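Local coordinates for protein SAHS4 (Ramazzottius varieornatus, PDB 5Z4G) that probably acts as a secreted, heat-soluble molecular shield during desiccation, and binds zinc on a fold related to fatty-acid-binding proteins, at residues Gly57-Leu62 and Pro81-Lys86; Thr34-Glu39 and Lys153-Lys158. All blocks are in the same frame, centred on the assembly; numbering follows the deposited sequence. Where two conformers were deposited one is given.

Contact 1: Gly57-Leu62 and Pro81-Lys86; sequences GKQKTL and PGTEHK. With ZN (zinc ion), chain D.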
ATOM      1  N   GLY A  57     -10.849  14.232   0.286  1.00 44.44           N
ATOM      2  CA  GLY A  57     -10.639  15.452   1.066  1.00 39.50           C
ATOM      3  C   GLY A  57      -9.185  15.769   1.361  1.00 38.12           C
ATOM      4  O   GLY A  57      -8.286  15.362   0.620  1.00 39.46           O
ATOM      5  N   LYS A  58      -8.962  16.495   2.456  1.00 36.33           N
ATOM      6  CA  LYS A  58      -7.618  16.912   2.868  1.00 35.41           C
ATOM      7  C   LYS A  58      -6.810  15.814   3.571  1.00 32.86           C
ATOM      8  O   LYS A  58      -5.634  16.022   3.873  1.00 33.43           O
ATOM      9  CB  LYS A  58      -7.686  18.168   3.749  1.00 40.26           C
ATOM     10  CG  LYS A  58      -7.850  19.467   2.967  1.00 42.69           C
ATOM     11  CD  LYS A  58      -7.661  20.698   3.845  1.00 47.77           C
ATOM     12  CE  LYS A  58      -8.977  21.194   4.428  1.00 50.23           C
ATOM     13  NZ  LYS A  58      -8.807  22.492   5.141  1.00 51.16           N
ATOM     14  N   GLN A  59      -7.431  14.654   3.805  1.00 29.70           N
ATOM     15  CA  GLN A  59      -6.814  13.558   4.560  1.00 27.23           C
ATOM     16  C   GLN A  59      -5.561  12.980   3.889  1.00 23.22           C
ATOM     17  O   GLN A  59      -5.624  12.458   2.780  1.00 25.40           O
ATOM     18  CB  GLN A  59      -7.837  12.444   4.838  1.00 29.18           C
ATOM     19  CG  GLN A  59      -7.311  11.303   5.705  1.00 29.82           C
ATOM     20  CD  GLN A  59      -6.901  11.767   7.092  1.00 31.75           C
ATOM     21  OE1 GLN A  59      -7.730  12.242   7.873  1.00 35.56           O
ATOM     22  NE2 GLN A  59      -5.620  11.641   7.399  1.00 30.71           N
ATOM     23  N   LYS A  60      -4.429  13.086   4.577  1.00 20.20           N
ATOM     24  CA  LYS A  60      -3.169  12.506   4.100  1.00 17.58           C
ATOM     25  C   LYS A  60      -2.991  11.057   4.533  1.00 15.61           C
ATOM     26  O   LYS A  60      -3.482  10.643   5.583  1.00 17.59           O
ATOM     27  CB  LYS A  60      -1.978  13.343   4.581  1.00 18.97           C
ATOM     28  CG  LYS A  60      -1.925  14.748   3.999  1.00 22.56           C
ATOM     29  CD  LYS A  60      -1.554  14.715   2.527  1.00 24.52           C
ATOM     30  CE  LYS A  60      -1.188  16.090   2.022  1.00 27.10           C
ATOM     31  NZ  LYS A  60      -0.799  16.024   0.589  1.00 28.75           N
ATOM     32  N   THR A  61      -2.277  10.302   3.707  1.00 13.40           N
ATOM     33  CA  THR A  61      -1.770   8.993   4.070  1.00 12.18           C
ATOM     34  C   THR A  61      -0.261   9.102   4.193  1.00 11.35           C
ATOM     35  O   THR A  61       0.406   9.639   3.298  1.00 11.88           O
ATOM     36  CB  THR A  61      -2.091   7.943   2.975  1.00 13.52           C
ATOM     37  OG1 THR A  61      -3.503   7.868   2.763  1.00 15.16           O
ATOM     38  CG2 THR A  61      -1.562   6.550   3.332  1.00 14.39           C
ATOM     39  N   LEU A  62       0.265   8.583   5.297  1.00 11.48           N
ATOM     40  CA  LEU A  62       1.696   8.393   5.463  1.00 11.57           C
ATOM     41  C   LEU A  62       2.008   6.909   5.370  1.00 11.73           C
ATOM     42  O   LEU A  62       1.353   6.083   6.000  1.00 14.20           O
ATOM     43  CB  LEU A  62       2.184   8.976   6.793  1.00 13.63           C
ATOM     44  CG  LEU A  62       1.874  10.450   7.053  1.00 14.90           C
ATOM     45  CD1 LEU A  62       2.473  10.885   8.382  1.00 17.51           C
ATOM     46  CD2 LEU A  62       2.350  11.352   5.918  1.00 16.81           C
ATOM     47  N   PRO A  81      -3.038  10.724   9.503  1.00 30.84           N
ATOM     48  CA  PRO A  81      -2.988  11.768  10.543  1.00 34.58           C
ATOM     49  C   PRO A  81      -4.324  12.489  10.718  1.00 35.21           C
ATOM     50  O   PRO A  81      -4.885  13.002   9.745  1.00 35.95           O
ATOM     51  CB  PRO A  81      -1.919  12.740  10.026  1.00 35.58           C
ATOM     52  CG  PRO A  81      -1.054  11.916   9.151  1.00 33.90           C
ATOM     53  CD  PRO A  81      -1.955  10.901   8.513  1.00 31.00           C
ATOM     54  N   GLY A  82      -4.826  12.485  11.954  1.00 37.94           N
ATOM     55  CA  GLY A  82      -6.143  13.025  12.287  1.00 37.84           C
ATOM     56  C   GLY A  82      -7.164  11.958  12.651  1.00 39.84           C
ATOM     57  O   GLY A  82      -8.145  12.249  13.331  1.00 41.69           O
ATOM     58  N   THR A  83      -6.931  10.728  12.191  1.00 39.75           N
ATOM     59  CA  THR A  83      -7.841   9.591  12.408  1.00 41.16           C
ATOM     60  C   THR A  83      -7.145   8.442  13.161  1.00 42.01           C
ATOM     61  O   THR A  83      -5.942   8.513  13.436  1.00 43.25           O
ATOM     62  CB  THR A  83      -8.414   9.048  11.075  1.00 40.29           C
ATOM     63  OG1 THR A  83      -7.370   8.418  10.322  1.00 41.58           O
ATOM     64  CG2 THR A  83      -9.067  10.147  10.234  1.00 43.49           C
ATOM     65  N   GLU A  84      -7.905   7.390  13.472  1.00 41.76           N
ATOM     66  CA  GLU A  84      -7.402   6.220  14.215  1.00 43.35           C
ATOM     67  C   GLU A  84      -7.203   4.955  13.347  1.00 39.64           C
ATOM     68  O   GLU A  84      -7.107   3.838  13.878  1.00 44.33           O
ATOM     69  CB  GLU A  84      -8.319   5.893  15.415  1.00 47.23           C
ATOM     70  CG  GLU A  84      -8.898   7.083  16.186  1.00 54.95           C
ATOM     71  CD  GLU A  84      -7.855   7.978  16.840  1.00 61.86           C
ATOM     72  OE1 GLU A  84      -8.061   9.211  16.843  1.00 68.94           O
ATOM     73  OE2 GLU A  84      -6.836   7.464  17.354  1.00 66.08           O
ATOM     74  N   HIS A  85      -7.212   5.155  12.034  0.65 34.58           N
ATOM     75  CA  HIS A  85      -6.975   4.082  11.095  0.65 31.75           C
ATOM     76  C   HIS A  85      -5.476   4.062  10.887  0.65 29.73           C
ATOM     77  O   HIS A  85      -4.924   4.818  10.079  0.65 31.15           O
ATOM     78  CB  HIS A  85      -7.748   4.297   9.789  0.65 34.33           C
ATOM     79  CG  HIS A  85      -9.178   4.689   9.992  0.65 33.65           C
ATOM     80  ND1 HIS A  85     -10.196   3.769  10.127  0.65 33.75           N
ATOM     81  CD2 HIS A  85      -9.755   5.907  10.106  0.65 32.99           C
ATOM     82  CE1 HIS A  85     -11.341   4.407  10.300  0.65 33.98           C
ATOM     83  NE2 HIS A  85     -11.100   5.705  10.292  0.65 31.78           N
ATOM     84  N   LYS A  86      -4.819   3.246  11.702  1.00 24.90           N
ATOM     85  CA  LYS A  86      -3.395   2.954  11.519  1.00 22.01           C
ATOM     86  C   LYS A  86      -3.156   1.469  11.261  1.00 20.33           C
ATOM     87  O   LYS A  86      -3.994   0.628  11.600  1.00 22.49           O
ATOM     88  CB  LYS A  86      -2.573   3.457  12.720  1.00 25.38           C
ATOM     89  CG  LYS A  86      -2.858   2.763  14.050  1.00 29.81           C
ATOM     90  CD  LYS A  86      -2.014   3.304  15.204  1.00 36.49           C
ATOM     91  CE  LYS A  86      -0.518   3.013  15.069  1.00 38.60           C
ATOM     92  NZ  LYS A  86      -0.151   1.572  14.994  1.00 45.39           N
TER
HETATM   93 ZN    ZN D 202     -10.424   1.759  10.828  0.93 42.27          ZN
HETATM   94  O   HOH W   1      -4.070  14.624   6.903  1.00 31.76           O

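Contact 2: Thr34-Glu39 and Lys153-Lys158; sequences TPENWE and KRWYKK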
ATOM      1  N   THR A  34      -7.101  12.940  -5.116  1.00 19.06           N
ATOM      2  CA  THR A  34      -7.511  11.542  -5.156  1.00 19.28           C
ATOM      3  C   THR A  34      -6.683  10.768  -6.182  1.00 17.71           C
ATOM      4  O   THR A  34      -6.145  11.371  -7.107  1.00 18.21           O
ATOM      5  CB  THR A  34      -9.009  11.408  -5.505  1.00 22.25           C
ATOM      6  OG1 THR A  34      -9.305  12.188  -6.671  1.00 23.71           O
ATOM      7  CG2 THR A  34      -9.867  11.881  -4.341  1.00 25.63           C
ATOM      8  N   PRO A  35      -6.566   9.432  -6.017  1.00 17.10           N
ATOM      9  CA  PRO A  35      -5.823   8.635  -6.996  1.00 17.00           C
ATOM     10  C   PRO A  35      -6.366   8.797  -8.415  1.00 18.06           C
ATOM     11  O   PRO A  35      -7.559   9.073  -8.593  1.00 19.97           O
ATOM     12  CB  PRO A  35      -6.057   7.205  -6.513  1.00 17.06           C
ATOM     13  CG  PRO A  35      -6.192   7.357  -5.039  1.00 17.00           C
ATOM     14  CD  PRO A  35      -7.023   8.598  -4.889  1.00 18.33           C
ATOM     15  N   GLU A  36      -5.484   8.673  -9.405  1.00 19.12           N
ATOM     16  CA  GLU A  36      -5.893   8.582 -10.806  1.00 21.36           C
ATOM     17  C   GLU A  36      -6.877   7.428 -10.971  1.00 21.53           C
ATOM     18  O   GLU A  36      -6.652   6.334 -10.434  1.00 20.74           O
ATOM     19  CB  GLU A  36      -4.683   8.376 -11.714  1.00 25.10           C
ATOM     20  CG  GLU A  36      -4.347   9.565 -12.604  1.00 35.25           C
ATOM     21  CD  GLU A  36      -3.472   9.188 -13.793  1.00 40.80           C
ATOM     22  OE1 GLU A  36      -2.535   9.953 -14.104  1.00 47.32           O
ATOM     23  OE2 GLU A  36      -3.711   8.130 -14.419  1.00 45.26           O
ATOM     24  N   ASN A  37      -7.976   7.698 -11.681  1.00 22.35           N
ATOM     25  CA  ASN A  37      -9.048   6.725 -11.929  1.00 24.19           C
ATOM     26  C   ASN A  37      -9.809   6.272 -10.657  1.00 22.87           C
ATOM     27  O   ASN A  37     -10.453   5.218 -10.649  1.00 24.71           O
ATOM     28  CB  ASN A  37      -8.503   5.523 -12.728  1.00 22.77           C
ATOM     29  CG  ASN A  37      -9.554   4.870 -13.601  1.00 23.75           C
ATOM     30  OD1 ASN A  37     -10.441   5.536 -14.135  1.00 26.69           O
ATOM     31  ND2 ASN A  37      -9.445   3.557 -13.769  1.00 23.45           N
ATOM     32  N   TRP A  38      -9.744   7.082  -9.599  1.00 23.68           N
ATOM     33  CA  TRP A  38     -10.388   6.769  -8.318  1.00 23.43           C
ATOM     34  C   TRP A  38     -11.880   6.473  -8.408  1.00 26.76           C
ATOM     35  O   TRP A  38     -12.343   5.502  -7.802  1.00 26.35           O
ATOM     36  CB  TRP A  38     -10.135   7.880  -7.294  1.00 23.56           C
ATOM     37  CG  TRP A  38     -10.613   7.581  -5.893  1.00 24.33           C
ATOM     38  CD1 TRP A  38     -11.532   8.294  -5.179  1.00 25.61           C
ATOM     39  CD2 TRP A  38     -10.187   6.505  -5.038  1.00 24.63           C
ATOM     40  NE1 TRP A  38     -11.702   7.739  -3.932  1.00 26.84           N
ATOM     41  CE2 TRP A  38     -10.888   6.644  -3.815  1.00 25.98           C
ATOM     42  CE3 TRP A  38      -9.278   5.440  -5.183  1.00 25.75           C
ATOM     43  CZ2 TRP A  38     -10.718   5.750  -2.742  1.00 25.65           C
ATOM     44  CZ3 TRP A  38      -9.107   4.546  -4.113  1.00 26.38           C
ATOM     45  CH2 TRP A  38      -9.824   4.716  -2.906  1.00 25.80           C
ATOM     46  N   GLU A  39     -12.620   7.299  -9.159  1.00 28.14           N
ATOM     47  CA  GLU A  39     -14.070   7.130  -9.303  1.00 32.08           C
ATOM     48  C   GLU A  39     -14.411   5.743  -9.846  1.00 31.04           C
ATOM     49  O   GLU A  39     -15.237   5.040  -9.262  1.00 34.37           O
ATOM     50  CB  GLU A  39     -14.706   8.228 -10.169  1.00 37.41           C
ATOM     51  CG  GLU A  39     -16.215   8.350  -9.968  1.00 44.96           C
ATOM     52  CD  GLU A  39     -16.937   9.121 -11.065  1.00 48.84           C
ATOM     53  OE1 GLU A  39     -17.815   9.936 -10.722  1.00 49.26           O
ATOM     54  OE2 GLU A  39     -16.651   8.913 -12.263  1.00 51.12           O
ATOM     55  N   LYS A 153      -4.173   4.715  -9.511  1.00 15.55           N
ATOM     56  CA  LYS A 153      -2.768   5.051  -9.267  1.00 15.68           C
ATOM     57  C   LYS A 153      -2.698   6.218  -8.310  1.00 15.38           C
ATOM     58  O   LYS A 153      -3.361   7.232  -8.501  1.00 18.80           O
ATOM     59  CB  LYS A 153      -2.031   5.388 -10.572  1.00 19.24           C
ATOM     60  CG  LYS A 153      -2.070   4.306 -11.643  1.00 25.30           C
ATOM     61  CD  LYS A 153      -1.552   4.802 -12.981  1.00 34.29           C
ATOM     62  CE  LYS A 153      -1.700   3.729 -14.053  1.00 38.56           C
ATOM     63  NZ  LYS A 153      -0.850   4.017 -15.246  1.00 42.99           N
ATOM     64  N   ARG A 154      -1.898   6.059  -7.268  1.00 12.26           N
ATOM     65  CA  ARG A 154      -1.676   7.128  -6.302  1.00 11.39           C
ATOM     66  C   ARG A 154      -0.203   7.475  -6.210  1.00 10.85           C
ATOM     67  O   ARG A 154       0.662   6.587  -6.237  1.00 12.56           O
ATOM     68  CB  ARG A 154      -2.178   6.702  -4.938  1.00 12.28           C
ATOM     69  CG  ARG A 154      -2.456   7.862  -4.023  1.00 14.06           C
ATOM     70  CD  ARG A 154      -2.936   7.342  -2.707  1.00 15.50           C
ATOM     71  NE  ARG A 154      -3.587   8.400  -1.955  1.00 16.72           N
ATOM     72  CZ  ARG A 154      -3.793   8.358  -0.647  1.00 16.45           C
ATOM     73  NH1 ARG A 154      -3.358   7.321   0.060  1.00 17.05           N
ATOM     74  NH2 ARG A 154      -4.404   9.368  -0.047  1.00 17.61           N
ATOM     75  N   TRP A 155       0.082   8.770  -6.089  0.64 10.90           N
ATOM     76  CA  TRP A 155       1.455   9.253  -5.977  0.64 10.53           C
ATOM     77  C   TRP A 155       1.779   9.772  -4.586  0.64  9.68           C
ATOM     78  O   TRP A 155       0.927  10.352  -3.907  0.64 10.59           O
ATOM     79  CB  TRP A 155       1.748  10.330  -7.026  0.64 13.05           C
ATOM     80  CG  TRP A 155       1.796   9.772  -8.420  0.64 15.77           C
ATOM     81  CD1 TRP A 155       2.908   9.361  -9.099  0.64 17.62           C
ATOM     82  CD2 TRP A 155       0.684   9.541  -9.293  0.64 18.28           C
ATOM     83  NE1 TRP A 155       2.559   8.895 -10.347  0.64 20.09           N
ATOM     84  CE2 TRP A 155       1.202   8.995 -10.494  0.64 19.99           C
ATOM     85  CE3 TRP A 155      -0.701   9.751  -9.183  0.64 19.11           C
ATOM     86  CZ2 TRP A 155       0.384   8.654 -11.580  0.64 22.59           C
ATOM     87  CZ3 TRP A 155      -1.519   9.411 -10.269  0.64 21.82           C
ATOM     88  CH2 TRP A 155      -0.968   8.866 -11.449  0.64 22.89           C
ATOM     89  N   TYR A 156       3.027   9.539  -4.183  1.00  9.70           N
ATOM     90  CA  TYR A 156       3.548   9.954  -2.879  1.00  9.83           C
ATOM     91  C   TYR A 156       4.879  10.659  -3.068  1.00  9.78           C
ATOM     92  O   TYR A 156       5.601  10.374  -4.030  1.00 11.08           O
ATOM     93  CB  TYR A 156       3.802   8.739  -1.974  1.00 10.62           C
ATOM     94  CG  TYR A 156       2.585   7.915  -1.613  1.00 10.68           C
ATOM     95  CD1 TYR A 156       1.995   7.043  -2.544  1.00 10.71           C
ATOM     96  CD2 TYR A 156       2.042   7.968  -0.327  1.00 10.61           C
ATOM     97  CE1 TYR A 156       0.881   6.301  -2.217  1.00 11.97           C
ATOM     98  CE2 TYR A 156       0.918   7.227   0.013  1.00 10.69           C
ATOM     99  CZ  TYR A 156       0.354   6.377  -0.936  1.00 11.17           C
ATOM    100  OH  TYR A 156      -0.756   5.600  -0.651  1.00 13.13           O
ATOM    101  N   LYS A 157       5.199  11.557  -2.134  0.74 10.08           N
ATOM    102  CA  LYS A 157       6.493  12.235  -2.064  0.74 10.19           C
ATOM    103  C   LYS A 157       7.244  11.727  -0.857  0.74  9.04           C
ATOM    104  O   LYS A 157       6.647  11.522   0.207  0.74 10.04           O
ATOM    105  CB  LYS A 157       6.303  13.756  -1.931  0.74 12.89           C
ATOM    106  CG  LYS A 157       5.789  14.469  -3.176  0.74 15.81           C
ATOM    107  CD  LYS A 157       6.743  14.421  -4.367  0.74 20.38           C
ATOM    108  CE  LYS A 157       7.946  15.342  -4.241  0.74 23.21           C
ATOM    109  NZ  LYS A 157       8.734  15.358  -5.507  0.74 25.50           N
ATOM    110  N   LYS A 158       8.555  11.536  -1.012  1.00  8.90           N
ATOM    111  CA  LYS A 158       9.394  11.086   0.108  1.00  8.83           C
ATOM    112  C   LYS A 158       9.491  12.180   1.155  1.00  9.27           C
ATOM    113  O   LYS A 158       9.636  13.368   0.831  1.00 11.26           O
ATOM    114  CB  LYS A 158      10.785  10.688  -0.362  1.00 10.36           C
ATOM    115  CG  LYS A 158      11.603   9.956   0.694  1.00 12.68           C
ATOM    116  CD  LYS A 158      12.979   9.585   0.178  1.00 14.32           C
ATOM    117  CE  LYS A 158      12.931   8.333  -0.675  1.00 16.40           C
ATOM    118  NZ  LYS A 158      14.316   7.878  -0.987  1.00 17.76           N
TER

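Contact 1: Gly57-Leu62 and Pro81-Lys86
Gln59 and Lys60 run past the loop at Pro81 with the two backbones apart, Lys60 and Pro81 being nearest with CA atoms 6.5 Å from each other, and a side chain rather than a strand pairing bridges them. Gln59 does the bridging. Its CG stands anti to the backbone N (chi1 -176°) and the chain then bends at chi2, which folds the amide back toward its own backbone and Pro81. Gln59 NE2 donates to Pro81 O at 2.8 Å, reaching that oxygen from above the carbonyl plane, and also to Lys60 O at 3.0 Å, on a lone pair and nearly straight. Both acceptors lie close to the amide plane, so the two bonds fix the rotation of the amide. They also leave OE1 turned to the methyl of Thr83, with Gln59 OE1 3.4 Å from Thr83 CG2. Thr83 comes from the opposite direction, and its OG1 bonds back to Phe80 O. On the other flank the pyrrolidine of Pro81 makes the apolar part, Pro81 CG lying 3.8 Å from Leu62 CD1. The neighbouring ring carbon meets a polar atom instead: Pro81 CD rests 3.3 Å from Lys60 O. A water taking the N-H of Lys60 gives a weak second link to Pro81 O. Further along, His85 ND1 binds a zinc ion at 2.1 Å, an ion also bound by His101 NE2 of the same chain. Lys60 NZ turns away to a salt bridge with Asp32. The contact lies at the surface, where the loop after helix 49-52 enters strand 62-66 beside the loop joining strands 74-79 and 86-91.

Contact 2: Thr34-Glu39 and Lys153-Lys158
Glu36 and Lys153 form a single antiparallel bridge, a hydrogen-bonded pair that ties the turn before helix 38-44 to the last strand, 150-159, of a fatty-acid-binding-protein-like antiparallel beta fold. Glu36 N donates to Lys153 O at 2.7 Å, in the carbonyl plane though bent at the hydrogen (132°), and Lys153 N returns a bond to Glu36 O at 3.1 Å. The Glu36 side chain, extended beyond CG, crosses the outer end of the Trp155 indole in one of that ring's two modelled conformers, with Glu36 CB 3.6 Å from Trp155 CZ3; this packing is therefore less certain than the backbone bridge. Pro35 lies alongside Arg154, both pointing the same way, and Pro35 CG meets Arg154 CG at 3.9 Å. With CG anti to the backbone N (chi1 -159°) and the chain straight as far as NE, Arg154 carries its guanidinium past the proline to Tyr156 OH and to Thr61 OG1, both reached by NH1. A leucine in place of Arg154 would probably keep some packing on Pro35 but leave the hydroxyls of Thr61 and Tyr156 without this shared donor. Tyr156 OH has a second partner in Gln143 of the neighbouring strand 140-147, and Phe145 of that strand touches Pro35. A type II beta turn from Pro35 to Trp38, closed by Trp38 N to Pro35 O, places Glu36 within it and leads into the helix. Inside the turn, Pro35 CD sits 3.6 Å above one face of the Trp38 ring, offset toward its rim.

In the fold
The two contacts lie with centres 15 Å apart, at loops that meet one antiparallel sheet. Along the chain contact 1 is nested within contact 2: residues 34-39 come first, then 57-62 and 81-86, and 153-158 close the long loop near the C-terminus. Across the sheet, strand 26-30 lies between strand 62-66, which residues 57-62 lead into, and strand 150-159. The contacts touch directly through the side chains of Thr61 and Arg154. Contact 2 thus joins the early helical region to the final strand, whereas contact 1 holds a surface loop against the loop that carries a zinc-binding histidine.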